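PDB 3WJ2: carboxylesterase from Ferroplasma acidiphilum, which probably hydrolyses carboxylic ester bonds, using an alpha/beta-hydrolase fold adapted to working at low pH. Local coordinates for residues E28-M31 with L32-F35; K122-D125 with A126-A130; D132-H135 with Y136-K140; E258-V261 with K262-E266. All coordinates share one frame; numbering follows the deposited sequence.

Interaction 1 of 4, residues E28-M31 with L32-F35; sequences EPAM and LRNF
The Arg33 guanidinium is met obliquely by Ala30 CA, which lies 3.9 Å from Arg33 NH1; Ala30 CB is 4.2 Å from the same nitrogen. The guanidinium is spent elsewhere in the chain, with NE on the carbonyl oxygen of Leu88 and NH2 in a salt bridge to the carboxylate of Glu120. The Phe35 side chain points off from 28-31 and packs on Met24. All this happens on the opening turns of helix 29-43, with Glu28 as N-cap residue and Pro29 as the first helical residue, a place where proline's missing N-H costs no helical bond. Four i to i+4 bonds step up the backbone, Leu32 N to Glu28 O, Arg33 N to Pro29 O, Asn34 N to Ala30 O and Phe35 N to Met31 O, all near 3 Å, with Arg33 N to Pro29 O at 2.9 Å. The Arg33 chain starts out extended, and its one bend, at chi3 (-63°), brings the guanidinium alongside Ala30. Pro29 and Leu32 share a different side, where both pack on Tyr212 of helix 207-217; Leu32 also meets Met24 and Ile27, and is the buried residue of an otherwise largely exposed contact. Methylenes brush the carbonyls of the preceding turn: Leu32 CB lies 3.6 Å from Pro29 O, and Asn34 CB 3.5 Å from Met31 O.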
loop_
_atom_site.group_PDB
_atom_site.type_symbol
_atom_site.label_atom_id
_atom_site.label_comp_id
_atom_site.label_asym_id
_atom_site.label_seq_id
_atom_site.Cartn_x
_atom_site.Cartn_y
_atom_site.Cartn_z
ATOM N N GLU B 28 8.748 4.473 35.049
ATOM C CA GLU B 28 9.660 3.403 35.450
ATOM C C GLU B 28 8.999 2.066 35.151
ATOM O O GLU B 28 7.764 1.932 35.311
ATOM C CB GLU B 28 10.044 3.502 36.926
ATOM C CG GLU B 28 10.980 4.737 37.222
ATOM C CD GLU B 28 12.290 4.723 36.394
ATOM O OE1 GLU B 28 12.954 3.656 36.318
ATOM O OE2 GLU B 28 12.659 5.795 35.815
ATOM N N PRO B 29 9.775 1.100 34.626
ATOM C CA PRO B 29 9.096 -0.143 34.177
ATOM C C PRO B 29 8.246 -0.859 35.203
ATOM O O PRO B 29 7.158 -1.339 34.839
ATOM C CB PRO B 29 10.242 -1.054 33.722
ATOM C CG PRO B 29 11.470 -0.201 33.789
ATOM C CD PRO B 29 11.195 1.163 34.242
ATOM N N ALA B 30 8.694 -1.005 36.449
ATOM C CA ALA B 30 7.863 -1.740 37.419
ATOM C C ALA B 30 6.512 -1.003 37.681
ATOM O O ALA B 30 5.457 -1.622 37.855
ATOM C CB ALA B 30 8.616 -1.926 38.748
ATOM N N MET B 31 6.556 0.330 37.661
ATOM C CA MET B 31 5.269 1.072 37.823
ATOM C C MET B 31 4.355 0.909 36.649
ATOM O O MET B 31 3.155 0.710 36.785
ATOM C CB MET B 31 5.616 2.571 37.965
ATOM C CG MET B 31 6.359 2.821 39.226
ATOM S SD MET B 31 5.023 3.152 40.422
ATOM C CE MET B 31 4.765 4.817 39.803
ATOM N N LEU B 32 4.952 0.911 35.439
ATOM C CA LEU B 32 4.153 0.723 34.242
ATOM C C LEU B 32 3.521 -0.663 34.190
ATOM O O LEU B 32 2.395 -0.806 33.800
ATOM C CB LEU B 32 5.014 0.964 33.006
ATOM C CG LEU B 32 4.375 0.738 31.662
ATOM C CD1 LEU B 32 3.299 1.847 31.406
ATOM C CD2 LEU B 32 5.464 0.845 30.659
ATOM N N ARG B 33 4.260 -1.673 34.598
ATOM C CA ARG B 33 3.764 -3.044 34.643
ATOM C C ARG B 33 2.557 -3.123 35.564
ATOM O O ARG B 33 1.554 -3.689 35.238
ATOM C CB ARG B 33 4.881 -3.950 35.162
ATOM C CG ARG B 33 4.473 -5.458 35.378
ATOM C CD ARG B 33 5.587 -6.271 35.950
ATOM N NE ARG B 33 6.698 -6.293 34.992
ATOM C CZ ARG B 33 7.938 -5.918 35.256
ATOM N NH1 ARG B 33 8.314 -5.496 36.507
ATOM N NH2 ARG B 33 8.878 -5.929 34.290
ATOM N N ASN B 34 2.707 -2.559 36.770
ATOM C CA ASN B 34 1.586 -2.519 37.683
ATOM C C ASN B 34 0.365 -1.809 37.058
ATOM O O ASN B 34 -0.751 -2.326 37.120
ATOM C CB ASN B 34 2.042 -1.762 38.939
ATOM C CG ASN B 34 0.868 -1.254 39.761
ATOM O OD1 ASN B 34 0.388 -0.082 39.642
ATOM N ND2 ASN B 34 0.337 -2.157 40.521
ATOM N N PHE B 35 0.584 -0.647 36.454
ATOM C CA PHE B 35 -0.505 0.057 35.847
ATOM C C PHE B 35 -1.192 -0.769 34.784
ATOM O O PHE B 35 -2.378 -0.910 34.766
ATOM C CB PHE B 35 -0.032 1.384 35.262
ATOM C CG PHE B 35 -1.121 2.129 34.545
ATOM C CD1 PHE B 35 -2.193 2.726 35.276
ATOM C CD2 PHE B 35 -1.093 2.273 33.157
ATOM C CE1 PHE B 35 -3.185 3.408 34.619
ATOM C CE2 PHE B 35 -2.117 2.967 32.482
ATOM C CZ PHE B 35 -3.146 3.551 33.215
#

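Interaction 2 of 4, residues K122-D125 with A126-A130; sequences KFPD and AFNDA
Pro124 and Asn128 lie side by side, the amide nitrogen ND2 of Asn128 3.5 Å from Pro124 CG. On the backbone, Asn128 N donates to Pro124 O at 2.8 Å and a nearly straight 172°. One water bridges the same turn, donating to Asp125 OD1 at 2.7 Å and accepting from Asn128 ND2 at 2.8 Å. With CG placed anti to its carbonyl carbon (chi1 -74°), the Asn128 amide reaches back to the proline and this water. Were Asn128 an alanine, the water would be likely to lose its amide donor, and Pro124 CG its amide neighbour. Alongside, Phe123 CE1 meets Phe127 CB at 3.9 Å. These contacts start helix 125-139 of the alpha/beta-hydrolase fold, which follows strand 109-113, with Pro124 at the N-cap. A cis peptide bond before Pro124 sets its ring against its neighbour, CB 3.8 Å above the centre of the Phe123 ring. Farther out, Phe127 packs on Ala164 and Lys168 of helix 157-172 and meets the ring of Tyr228, while Phe123 meets Phe229 edge-to-face. Asp129, whose N binds Asp125 O, directs its carboxylate to salt bridges with Arg63 and Arg116.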
loop_
_atom_site.group_PDB
_atom_site.type_symbol
_atom_site.label_atom_id
_atom_site.label_comp_id
_atom_site.label_asym_id
_atom_site.label_seq_id
_atom_site.Cartn_x
_atom_site.Cartn_y
_atom_site.Cartn_z
ATOM N N LYS B 122 16.690 -9.363 31.151
ATOM C CA LYS B 122 16.855 -8.962 29.758
ATOM C C LYS B 122 17.056 -10.162 28.853
ATOM O O LYS B 122 17.333 -11.315 29.324
ATOM C CB LYS B 122 18.052 -7.988 29.669
ATOM C CG LYS B 122 17.565 -6.601 30.142
ATOM C CD LYS B 122 18.665 -5.620 30.144
ATOM C CE LYS B 122 18.176 -4.287 30.521
ATOM N NZ LYS B 122 17.549 -3.464 29.439
ATOM N N PHE B 123 16.963 -9.909 27.545
ATOM C CA PHE B 123 17.330 -10.949 26.581
ATOM C C PHE B 123 18.687 -11.474 26.914
ATOM O O PHE B 123 19.635 -10.687 27.242
ATOM C CB PHE B 123 17.352 -10.338 25.159
ATOM C CG PHE B 123 17.765 -11.308 24.093
ATOM C CD1 PHE B 123 16.879 -12.246 23.603
ATOM C CD2 PHE B 123 19.123 -11.369 23.687
ATOM C CE1 PHE B 123 17.200 -13.180 22.639
ATOM C CE2 PHE B 123 19.515 -12.327 22.664
ATOM C CZ PHE B 123 18.606 -13.232 22.155
ATOM N N PRO B 124 18.864 -12.804 26.932
ATOM C CA PRO B 124 17.997 -13.848 26.376
ATOM C C PRO B 124 17.126 -14.561 27.410
ATOM O O PRO B 124 16.691 -15.661 27.084
ATOM C CB PRO B 124 19.010 -14.849 25.786
ATOM C CG PRO B 124 20.128 -14.922 26.878
ATOM C CD PRO B 124 20.251 -13.357 27.191
ATOM N N ASP B 125 16.831 -13.955 28.586
ATOM C CA ASP B 125 16.111 -14.743 29.588
ATOM C C ASP B 125 14.706 -15.244 29.083
ATOM O O ASP B 125 14.418 -16.406 29.215
ATOM C CB ASP B 125 15.941 -13.957 30.934
ATOM C CG ASP B 125 17.313 -13.731 31.646
ATOM O OD1 ASP B 125 18.340 -14.323 31.195
ATOM O OD2 ASP B 125 17.369 -12.956 32.643
ATOM N N ALA B 126 13.855 -14.344 28.546
ATOM C CA ALA B 126 12.478 -14.835 28.158
ATOM C C ALA B 126 12.649 -15.860 27.063
ATOM O O ALA B 126 11.864 -16.803 26.983
ATOM C CB ALA B 126 11.674 -13.647 27.631
ATOM N N PHE B 127 13.562 -15.549 26.143
ATOM C CA PHE B 127 13.753 -16.509 25.049
ATOM C C PHE B 127 14.161 -17.899 25.587
ATOM O O PHE B 127 13.645 -18.928 25.143
ATOM C CB PHE B 127 14.845 -15.941 24.081
ATOM C CG PHE B 127 15.300 -16.972 23.110
ATOM C CD1 PHE B 127 14.506 -17.407 22.051
ATOM C CD2 PHE B 127 16.526 -17.630 23.381
ATOM C CE1 PHE B 127 14.952 -18.454 21.202
ATOM C CE2 PHE B 127 16.953 -18.697 22.548
ATOM C CZ PHE B 127 16.165 -19.119 21.460
ATOM N N ASN B 128 15.172 -17.939 26.482
ATOM C CA ASN B 128 15.582 -19.191 27.065
ATOM C C ASN B 128 14.435 -19.833 27.868
ATOM O O ASN B 128 14.312 -21.049 27.868
ATOM C CB ASN B 128 16.793 -18.946 27.990
ATOM C CG ASN B 128 18.091 -18.676 27.205
ATOM O OD1 ASN B 128 18.218 -19.013 25.980
ATOM N ND2 ASN B 128 19.075 -18.061 27.912
ATOM N N ASP B 129 13.596 -19.003 28.510
ATOM C CA ASP B 129 12.447 -19.538 29.195
ATOM C C ASP B 129 11.484 -20.241 28.218
ATOM O O ASP B 129 10.913 -21.313 28.514
ATOM C CB ASP B 129 11.731 -18.442 29.958
ATOM C CG ASP B 129 12.506 -17.923 31.106
ATOM O OD1 ASP B 129 13.546 -18.523 31.503
ATOM O OD2 ASP B 129 12.121 -16.869 31.660
ATOM N N ALA B 130 11.215 -19.620 27.093
ATOM C CA ALA B 130 10.339 -20.186 26.054
ATOM C C ALA B 130 10.924 -21.497 25.482
ATOM O O ALA B 130 10.261 -22.542 25.476
ATOM C CB ALA B 130 10.016 -19.076 24.961
HETATM O O HOH W 1 18.973 -16.884 30.456
#

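Interaction 3 of 4, residues D132-H135 with Y136-K140; sequences DSFH and YIAKK
Asp132 O receives the N-H of Tyr136 at 2.8 Å, and Tyr136 CB rests against the same oxygen at 3.3 Å. The Asp132 carboxylate belongs elsewhere, in a salt bridge to Arg63. Ser133 O accepts from Ile137 N at 2.9 Å. The isoleucine's longer branch lies beside that carbonyl as well, CG1 3.4 Å from Ser133 O. With chi1 near 60°, the Ser133 hydroxyl turns back to the preceding turn, bonding to the carbonyl oxygens of Asp129 and Ala130 and to the hydroxyl of Tyr82. Phe134 bonds through its carbonyl to Ala138 N, while its CZ is 4.4 Å from the methyl of Ala138. This part of helix 125-139 runs against the central sheet of the alpha/beta-hydrolase fold: Phe134 and Ile137 both pack on Leu80 of strand 78-82, Tyr136 reaches Ile58 and Leu60 of strand 52-60, and Phe134 also meets Cys169 of helix 157-172. Phe134 presents CD2 to one face of the His135 imidazole, 3.7 Å above the plane and over the ring centre, and His135 NE2 lies in the plane of the phenyl ring, at its edge. His135 O takes the Lys139 N-H, and Lys139 CG follows to 3.3 Å from this oxygen. Where the helix ends, Lys140 leaves helical geometry and lays CE 3.5 Å above one face of the Tyr136 ring, offset toward its rim.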
loop_
_atom_site.group_PDB
_atom_site.type_symbol
_atom_site.label_atom_id
_atom_site.label_comp_id
_atom_site.label_asym_id
_atom_site.label_seq_id
_atom_site.Cartn_x
_atom_site.Cartn_y
_atom_site.Cartn_z
ATOM N N ASP B 132 13.439 -23.396 26.705
ATOM C CA ASP B 132 13.604 -24.413 27.760
ATOM C C ASP B 132 12.264 -24.962 28.226
ATOM O O ASP B 132 12.185 -26.198 28.476
ATOM C CB ASP B 132 14.407 -23.854 28.934
ATOM C CG ASP B 132 15.867 -23.622 28.580
ATOM O OD1 ASP B 132 16.455 -24.194 27.591
ATOM O OD2 ASP B 132 16.500 -22.875 29.349
ATOM N N SER B 133 11.188 -24.125 28.307
ATOM C CA SER B 133 9.928 -24.679 28.786
ATOM C C SER B 133 9.340 -25.657 27.775
ATOM O O SER B 133 8.699 -26.629 28.136
ATOM C CB SER B 133 8.876 -23.601 29.237
ATOM O OG SER B 133 8.580 -22.748 28.115
ATOM N N PHE B 134 9.518 -25.374 26.429
ATOM C CA PHE B 134 9.032 -26.265 25.416
ATOM C C PHE B 134 9.722 -27.629 25.608
ATOM O O PHE B 134 9.036 -28.638 25.603
ATOM C CB PHE B 134 9.285 -25.658 23.995
ATOM C CG PHE B 134 9.113 -26.714 22.923
ATOM C CD1 PHE B 134 7.847 -27.259 22.670
ATOM C CD2 PHE B 134 10.252 -27.281 22.295
ATOM C CE1 PHE B 134 7.672 -28.326 21.735
ATOM C CE2 PHE B 134 10.046 -28.351 21.386
ATOM C CZ PHE B 134 8.787 -28.871 21.157
ATOM N N HIS B 135 11.043 -27.561 25.737
ATOM C CA HIS B 135 11.744 -28.860 25.846
ATOM C C HIS B 135 11.430 -29.547 27.134
ATOM O O HIS B 135 11.302 -30.812 27.159
ATOM C CB HIS B 135 13.242 -28.674 25.583
ATOM C CG HIS B 135 13.568 -28.511 24.131
ATOM N ND1 HIS B 135 13.446 -29.533 23.202
ATOM C CD2 HIS B 135 13.869 -27.395 23.427
ATOM C CE1 HIS B 135 13.757 -29.059 22.005
ATOM N NE2 HIS B 135 14.041 -27.766 22.115
ATOM N N TYR B 136 11.248 -28.809 28.215
ATOM C CA TYR B 136 10.869 -29.436 29.513
ATOM C C TYR B 136 9.538 -30.161 29.413
ATOM O O TYR B 136 9.427 -31.361 29.830
ATOM C CB TYR B 136 10.858 -28.357 30.571
ATOM C CG TYR B 136 10.506 -28.785 31.998
ATOM C CD1 TYR B 136 11.449 -28.822 32.990
ATOM C CD2 TYR B 136 9.167 -28.921 32.345
ATOM C CE1 TYR B 136 11.052 -29.105 34.321
ATOM C CE2 TYR B 136 8.772 -29.187 33.637
ATOM C CZ TYR B 136 9.730 -29.279 34.622
ATOM O OH TYR B 136 9.291 -29.505 35.971
ATOM N N ILE B 137 8.515 -29.470 28.898
ATOM C CA ILE B 137 7.219 -30.101 28.772
ATOM C C ILE B 137 7.219 -31.228 27.771
ATOM O O ILE B 137 6.565 -32.269 28.006
ATOM C CB ILE B 137 6.109 -29.055 28.501
ATOM C CG1 ILE B 137 6.069 -28.135 29.719
ATOM C CG2 ILE B 137 4.735 -29.759 28.363
ATOM C CD1 ILE B 137 5.412 -26.721 29.437
ATOM N N ALA B 138 7.944 -31.107 26.689
ATOM C CA ALA B 138 8.023 -32.184 25.705
ATOM C C ALA B 138 8.675 -33.449 26.345
ATOM O O ALA B 138 8.193 -34.589 26.110
ATOM C CB ALA B 138 8.748 -31.812 24.487
ATOM N N LYS B 139 9.718 -33.252 27.141
ATOM C CA LYS B 139 10.320 -34.438 27.795
ATOM C C LYS B 139 9.406 -35.029 28.788
ATOM O O LYS B 139 9.369 -36.259 28.901
ATOM C CB LYS B 139 11.600 -34.095 28.490
ATOM C CG LYS B 139 12.707 -33.805 27.530
ATOM C CD LYS B 139 13.989 -33.241 28.286
ATOM C CE LYS B 139 13.758 -32.702 29.741
ATOM N NZ LYS B 139 14.925 -31.838 30.185
ATOM N N LYS B 140 8.696 -34.209 29.545
ATOM C CA LYS B 140 7.885 -34.680 30.648
ATOM C C LYS B 140 6.409 -34.759 30.274
ATOM O O LYS B 140 5.563 -34.479 31.089
ATOM C CB LYS B 140 8.064 -33.760 31.874
ATOM C CG LYS B 140 9.530 -33.758 32.339
ATOM C CD LYS B 140 9.666 -32.889 33.531
ATOM C CE LYS B 140 11.159 -32.601 33.804
ATOM N NZ LYS B 140 11.965 -33.884 33.989
#

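Interaction 4 of 4, residues E258-V261 with K262-E266; sequences ETYV and KKLRE
The 258-266 backbone is regular helix, though the first of the four bonds joining the segments, Lys262 N to Glu258 O, is weak at 3.3 Å, while Lys263 N to Thr259 O is short at 2.8 Å. On one side Tyr260 and Leu264 cross obliquely, Tyr260 CE2 3.9 Å from Leu264 CD1. Leu264 CG also sits 3.3 Å from Tyr260 O. Thr259 and Lys263 run side by side, CG2 of Thr259 4.0 Å from CG of Lys263. Bends at chi2 (-63°) and chi3 (-76°) curl the Lys263 chain round, so that NZ meets Glu266 OE1 at 2.6 Å in a salt bridge made on the syn lone pair of the carboxylate. Cut back to an alanine, Lys263 would probably leave Glu266 without this partner and lose the CG contact with the Thr259 methyl. Lys262 stays extended beyond CG, its CG 3.4 Å from Glu258 O, and carries its ammonium to Glu198 of the third subunit and Glu249 of the second; two carboxylates probably steady the charge of this buried lysine. Arg265 CG lies 4.4 Å from Val261 CG1. Arg265 bonds to Val269 O of its own chain and to Asp8 of the second subunit, Glu258 pairs with Arg275, and Thr259 OG1 bonds to Phe192 O of the third subunit. Tyr260 and Val261 turn to Met245 of strand 243-248. The helix is thus the connection of a beta-alpha-beta crossover from strand 243-248 to strand 271-280 in the alpha/beta-hydrolase sheet, with another side given to the tetramer.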
loop_
_atom_site.group_PDB
_atom_site.type_symbol
_atom_site.label_atom_id
_atom_site.label_comp_id
_atom_site.label_asym_id
_atom_site.label_seq_id
_atom_site.Cartn_x
_atom_site.Cartn_y
_atom_site.Cartn_z
ATOM N N GLU B 258 4.221 -9.921 7.574
ATOM C CA GLU B 258 3.711 -10.405 6.291
ATOM C C GLU B 258 4.962 -10.820 5.487
ATOM O O GLU B 258 4.879 -11.891 4.834
ATOM C CB GLU B 258 2.908 -9.303 5.588
ATOM C CG GLU B 258 1.616 -9.046 6.484
ATOM C CD GLU B 258 0.566 -8.209 5.801
ATOM O OE1 GLU B 258 0.802 -7.589 4.683
ATOM O OE2 GLU B 258 -0.533 -8.104 6.375
ATOM N N THR B 259 6.076 -10.154 5.727
ATOM C CA THR B 259 7.355 -10.646 5.062
ATOM C C THR B 259 7.757 -11.989 5.624
ATOM O O THR B 259 8.075 -12.932 4.878
ATOM C CB THR B 259 8.475 -9.674 5.317
ATOM O OG1 THR B 259 8.156 -8.418 4.645
ATOM C CG2 THR B 259 9.875 -10.204 4.937
ATOM N N TYR B 260 7.594 -12.185 6.950
ATOM C CA TYR B 260 7.966 -13.454 7.526
ATOM C C TYR B 260 7.199 -14.625 6.957
ATOM O O TYR B 260 7.778 -15.704 6.701
ATOM C CB TYR B 260 7.832 -13.374 9.074
ATOM C CG TYR B 260 8.565 -14.470 9.849
ATOM C CD1 TYR B 260 9.942 -14.358 9.959
ATOM C CD2 TYR B 260 7.935 -15.540 10.445
ATOM C CE1 TYR B 260 10.701 -15.289 10.744
ATOM C CE2 TYR B 260 8.683 -16.495 11.186
ATOM C CZ TYR B 260 10.078 -16.354 11.266
ATOM O OH TYR B 260 10.804 -17.238 12.035
ATOM N N VAL B 261 5.863 -14.533 6.809
ATOM C CA VAL B 261 5.096 -15.577 6.154
ATOM C C VAL B 261 5.647 -15.967 4.765
ATOM O O VAL B 261 5.729 -17.156 4.447
ATOM C CB VAL B 261 3.569 -15.087 5.878
ATOM C CG1 VAL B 261 2.808 -16.131 4.901
ATOM C CG2 VAL B 261 2.955 -15.052 7.097
ATOM N N LYS B 262 5.934 -14.922 4.007
ATOM C CA LYS B 262 6.457 -15.109 2.639
ATOM C C LYS B 262 7.794 -15.785 2.665
ATOM O O LYS B 262 8.004 -16.696 1.845
ATOM C CB LYS B 262 6.536 -13.822 1.928
ATOM C CG LYS B 262 5.089 -13.159 1.667
ATOM C CD LYS B 262 5.125 -11.729 1.265
ATOM C CE LYS B 262 3.625 -11.336 0.831
ATOM N NZ LYS B 262 3.595 -9.932 0.529
ATOM N N LYS B 263 8.647 -15.412 3.605
ATOM C CA LYS B 263 9.965 -16.112 3.721
ATOM C C LYS B 263 9.809 -17.561 4.077
ATOM O O LYS B 263 10.562 -18.433 3.650
ATOM C CB LYS B 263 10.899 -15.413 4.734
ATOM C CG LYS B 263 11.277 -13.948 4.350
ATOM C CD LYS B 263 12.050 -14.068 3.039
ATOM C CE LYS B 263 13.505 -14.599 3.380
ATOM N NZ LYS B 263 14.271 -14.830 2.027
ATOM N N LEU B 264 8.878 -17.890 4.999
ATOM C CA LEU B 264 8.599 -19.239 5.354
ATOM C C LEU B 264 8.189 -20.043 4.097
ATOM O O LEU B 264 8.687 -21.125 3.899
ATOM C CB LEU B 264 7.467 -19.415 6.455
ATOM C CG LEU B 264 7.956 -18.848 7.782
ATOM C CD1 LEU B 264 6.802 -19.012 8.833
ATOM C CD2 LEU B 264 9.148 -19.554 8.401
ATOM N N ARG B 265 7.241 -19.511 3.303
ATOM C CA ARG B 265 6.721 -20.248 2.103
ATOM C C ARG B 265 7.852 -20.360 1.047
ATOM O O ARG B 265 7.896 -21.434 0.460
ATOM C CB ARG B 265 5.524 -19.471 1.519
ATOM C CG ARG B 265 4.244 -19.523 2.456
ATOM C CD ARG B 265 3.764 -20.949 2.641
ATOM N NE ARG B 265 3.485 -21.567 1.328
ATOM C CZ ARG B 265 4.018 -22.694 0.916
ATOM N NH1 ARG B 265 4.897 -23.362 1.656
ATOM N NH2 ARG B 265 3.673 -23.192 -0.309
ATOM N N GLU B 266 8.649 -19.317 0.914
ATOM C CA GLU B 266 9.859 -19.412 -0.005
ATOM C C GLU B 266 10.786 -20.552 0.373
ATOM O O GLU B 266 11.467 -21.157 -0.557
ATOM C CB GLU B 266 10.593 -18.103 0.035
ATOM C CG GLU B 266 11.878 -18.017 -0.834
ATOM C CD GLU B 266 12.531 -16.690 -0.570
ATOM O OE1 GLU B 266 13.032 -16.529 0.575
ATOM O OE2 GLU B 266 12.517 -15.796 -1.474
#

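Overall arrangement
Interactions 2 and 3 share helix 125-139, the first at its N-terminal start and the second at its far end, with centres about 15 Å apart. Both are partly buried, between the surface contact of interaction 1 and the buried one of interaction 4, whose centres lie about 35 Å apart on opposite sides of the chain's centre. Interaction 4 alone meets other subunits, so the ends of Lys262 and, in part, Arg265 find partners across chains, whereas the arginine of interaction 1, on another helix, is held within its own chain. Aromatic rings and a cis-proline mark interaction 2; interaction 3 mixes ring contacts with packing on the sheet.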